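Local coordinates for tellurite resistance protein of COG3793 (Nostoc punctiforme, PDB 2OU3) that is of uncertain function but, as a TerB-family member, is probably linked to tellurite resistance, and binds zinc ions and an indole aldehyde in the crystal, at residues Ser29-Lys34 / Pro88-Ala93. Numbering follows the deposited sequence.
Sequences SSIYMK and PQVSMA. With I3A (1H-indole-3-carbaldehyde), chain E.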
ATOM      1  N   SER A  29       8.094   2.434  14.969  1.00 13.51           N
ATOM      2  CA  SER A  29       6.835   2.778  14.313  1.00 11.64           C
ATOM      3  C   SER A  29       6.114   3.844  15.114  1.00 12.96           C
ATOM      4  O   SER A  29       5.587   4.817  14.551  1.00 13.41           O
ATOM      5  CB  SER A  29       5.927   1.537  14.115  1.00 13.44           C
ATOM      6  OG  SER A  29       6.478   0.630  13.153  1.00 15.42           O
ATOM      7  N   SER A  30       6.103   3.676  16.433  1.00 13.31           N
ATOM      8  CA  SER A  30       5.477   4.636  17.342  1.00 14.19           C
ATOM      9  C   SER A  30       6.090   6.042  17.250  1.00 13.38           C
ATOM     10  O   SER A  30       5.385   7.026  17.036  1.00 12.64           O
ATOM     11  CB  SER A  30       5.592   4.116  18.794  1.00 14.49           C
ATOM     12  OG  SER A  30       4.992   5.007  19.723  1.00 14.74           O
ATOM     13  N   ILE A  31       7.409   6.112  17.383  1.00 14.01           N
ATOM     14  CA  ILE A  31       8.143   7.375  17.310  1.00 12.82           C
ATOM     15  C   ILE A  31       7.954   8.037  15.933  1.00 14.01           C
ATOM     16  O   ILE A  31       7.661   9.243  15.839  1.00 14.68           O
ATOM     17  CB  ILE A  31       9.644   7.174  17.658  1.00 13.52           C
ATOM     18  CG1 ILE A  31       9.816   6.755  19.121  1.00 13.90           C
ATOM     19  CG2 ILE A  31      10.436   8.458  17.440  1.00  7.98           C
ATOM     20  CD1 ILE A  31      11.175   6.131  19.426  1.00 13.88           C
ATOM     21  N   TYR A  32       8.049   7.235  14.872  1.00 15.01           N
ATOM     22  CA  TYR A  32       7.828   7.731  13.517  1.00 13.71           C
ATOM     23  C   TYR A  32       6.442   8.361  13.377  1.00 12.91           C
ATOM     24  O   TYR A  32       6.314   9.500  12.891  1.00 11.52           O
ATOM     25  CB  TYR A  32       7.978   6.602  12.516  1.00 12.69           C
ATOM     26  CG  TYR A  32       7.596   6.951  11.082  1.00 13.67           C
ATOM     27  CD1 TYR A  32       8.498   7.572  10.235  1.00 11.98           C
ATOM     28  CD2 TYR A  32       6.332   6.645  10.580  1.00 17.08           C
ATOM     29  CE1 TYR A  32       8.156   7.891   8.927  1.00 14.62           C
ATOM     30  CE2 TYR A  32       5.985   6.956   9.287  1.00 16.44           C
ATOM     31  CZ  TYR A  32       6.891   7.554   8.452  1.00 17.02           C
ATOM     32  OH  TYR A  32       6.522   7.834   7.154  1.00 14.44           O
HETATM   33  N   MSE A  33       5.408   7.656  13.826  1.00 13.97           N
HETATM   34  CA  MSE A  33       4.030   8.153  13.723  0.70 13.68           C
HETATM   35  C   MSE A  33       3.792   9.364  14.593  1.00 14.09           C
HETATM   36  O   MSE A  33       3.073  10.268  14.201  1.00 15.18           O
HETATM   37  CB  MSE A  33       2.999   7.082  14.069  0.70 14.36           C
HETATM   38  CG  MSE A  33       2.767   6.102  12.971  0.70 16.95           C
HETATM   39 SE   MSE A  33       2.249   6.942  11.291  0.53 19.65          SE
HETATM   40  CE  MSE A  33       1.078   8.203  11.945  0.70  9.29           C
ATOM     41  N   LYS A  34       4.394   9.393  15.791  1.00 13.93           N
ATOM     42  CA  LYS A  34       4.325  10.586  16.626  1.00 13.99           C
ATOM     43  C   LYS A  34       4.935  11.785  15.908  1.00 15.09           C
ATOM     44  O   LYS A  34       4.430  12.887  15.991  1.00 14.43           O
ATOM     45  CB  LYS A  34       4.998  10.371  18.001  1.00 15.31           C
ATOM     46  CG  LYS A  34       4.136   9.480  18.920  1.00 12.76           C
ATOM     47  CD  LYS A  34       4.817   9.009  20.188  1.00 14.01           C
ATOM     48  CE  LYS A  34       3.820   8.253  21.089  1.00 16.23           C
ATOM     49  NZ  LYS A  34       4.403   7.814  22.393  1.00 14.68           N
ATOM     50  N   PRO A  88      17.572   6.661  16.519  1.00 14.29           N
ATOM     51  CA  PRO A  88      18.498   6.909  15.398  1.00 14.68           C
ATOM     52  C   PRO A  88      17.913   6.639  14.023  1.00 14.89           C
ATOM     53  O   PRO A  88      18.374   7.245  13.050  1.00 14.60           O
ATOM     54  CB  PRO A  88      19.641   5.926  15.644  1.00 14.44           C
ATOM     55  CG  PRO A  88      19.557   5.618  17.137  1.00 17.96           C
ATOM     56  CD  PRO A  88      18.075   5.612  17.417  1.00 13.26           C
ATOM     57  N   GLN A  89      16.947   5.730  13.946  1.00 13.75           N
ATOM     58  CA  GLN A  89      16.284   5.370  12.687  1.00 12.81           C
ATOM     59  C   GLN A  89      15.304   6.451  12.286  1.00 13.20           C
ATOM     60  O   GLN A  89      15.307   6.918  11.156  1.00 14.51           O
ATOM     61  CB  GLN A  89      15.532   4.035  12.807  1.00 12.35           C
ATOM     62  CG  GLN A  89      16.443   2.791  12.954  1.00 14.81           C
ATOM     63  CD  GLN A  89      17.134   2.713  14.304  1.00 20.23           C
ATOM     64  OE1 GLN A  89      16.475   2.647  15.369  1.00 19.04           O
ATOM     65  NE2 GLN A  89      18.470   2.706  14.284  1.00 11.98           N
ATOM     66  N   VAL A  90      14.487   6.908  13.230  1.00 11.32           N
ATOM     67  CA  VAL A  90      13.573   8.005  12.906  1.00 12.55           C
ATOM     68  C   VAL A  90      14.353   9.299  12.555  1.00 13.25           C
ATOM     69  O   VAL A  90      13.913  10.122  11.759  1.00 14.96           O
ATOM     70  CB  VAL A  90      12.502   8.223  14.007  1.00 12.89           C
ATOM     71  CG1 VAL A  90      11.520   9.380  13.627  1.00  9.64           C
ATOM     72  CG2 VAL A  90      11.735   6.929  14.211  1.00 13.38           C
ATOM     73  N   SER A  91      15.541   9.440  13.127  1.00 14.52           N
ATOM     74  CA  SER A  91      16.377  10.584  12.878  1.00 14.24           C
ATOM     75  C   SER A  91      17.033  10.545  11.481  1.00 15.39           C
ATOM     76  O   SER A  91      17.781  11.425  11.163  1.00 17.42           O
ATOM     77  CB  SER A  91      17.420  10.724  13.997  1.00 15.60           C
ATOM     78  OG  SER A  91      16.825  11.148  15.225  1.00 16.45           O
HETATM   79  N   MSE A  92      16.740   9.522  10.668  1.00 14.87           N
HETATM   80  CA  MSE A  92      17.126   9.462   9.258  1.00 17.34           C
HETATM   81  C   MSE A  92      15.916   9.676   8.320  1.00 15.73           C
HETATM   82  O   MSE A  92      16.063   9.681   7.091  1.00 17.05           O
HETATM   83  CB  MSE A  92      17.738   8.085   8.944  1.00 17.88           C
HETATM   84  CG  MSE A  92      18.908   7.769   9.787  1.00 20.60           C
HETATM   85 SE   MSE A  92      19.574   5.955   9.580  0.75 18.40          SE
HETATM   86  CE  MSE A  92      19.602   6.089   7.981  1.00  5.33           C
ATOM     87  N   ALA A  93      14.741   9.853   8.917  1.00 12.97           N
ATOM     88  CA  ALA A  93      13.466   9.672   8.245  1.00 14.46           C
ATOM     89  C   ALA A  93      12.779  10.996   7.921  1.00 14.14           C
ATOM     90  O   ALA A  93      11.580  11.034   7.675  1.00 13.91           O
ATOM     91  CB  ALA A  93      12.551   8.810   9.135  1.00 13.90           C
TER
HETATM   92  O   I3A E 163       7.635   2.200  11.131  1.00 14.37           O
HETATM   93  C3' I3A E 163       7.372   2.713  10.046  1.00 13.87           C
HETATM   94  C3  I3A E 163       8.391   3.608   9.446  1.00  7.99           C
HETATM   95  C2  I3A E 163       8.264   4.196   8.216  1.00  8.30           C
HETATM   96  N   I3A E 163       9.406   4.929   7.988  1.00 11.03           N
HETATM   97  C8  I3A E 163      10.266   4.839   9.023  1.00 11.37           C
HETATM   98  C9  I3A E 163       9.677   3.970  10.050  1.00 10.31           C
HETATM   99  C4  I3A E 163      10.373   3.665  11.230  1.00 11.96           C
HETATM  100  C5  I3A E 163      11.608   4.235  11.425  1.00 11.86           C
HETATM  101  C6  I3A E 163      12.197   5.064  10.456  1.00 12.27           C
HETATM  102  C7  I3A E 163      11.525   5.348   9.277  1.00 11.93           C
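Tyr32 OH is gripped by two side chains of helix 94-106, hydrogen-bonding to Asp96 OD1 and Ser100 OG, while the edge of its ring reaches Ala93, the N-cap residue of that same helix. Ala93 CB lies near the ring plane, 4.4 Å from Tyr32 CD1. With CG anti to the backbone N (chi1 173°), the ring extends from helix 26-41 along the bound 1H-indole-3-carbaldehyde, and one face lies nearly parallel to the indole, about 11° between the planes. Indole C2 sits above the ring centre, and Tyr32 CE1 comes within 3.3 Å of the indole N. Ser29 OG donates a hydrogen bond of 2.8 Å to the aldehyde O, carried on the pyrrole ring of the ligand. Asp96 OD2 makes a further bond to the ligand, so this carboxylate holds both the tyrosine and the indole. In the all-helical TerB-family fold, this part of the pocket lies where helix 26-41 meets the 3-10 turn that leads into helix 94-106. Val90 joins the two: its CG2 packs 3.8 Å from Ile31 CG2 and equally close to the backbone N of Tyr32, with the two branched side chains crossing at a slant. The same methyl sits on the Tyr32 side of the indole plane but outward of the ring's rim, 3.9 Å from ligand C5. Ala93 CB approaches this side at a slant, 3.6 Å from ligand C7. Ile97 of helix 94-106 touches both Tyr32 and Val90, and Tyr155 of the second subunit packs on Ala93.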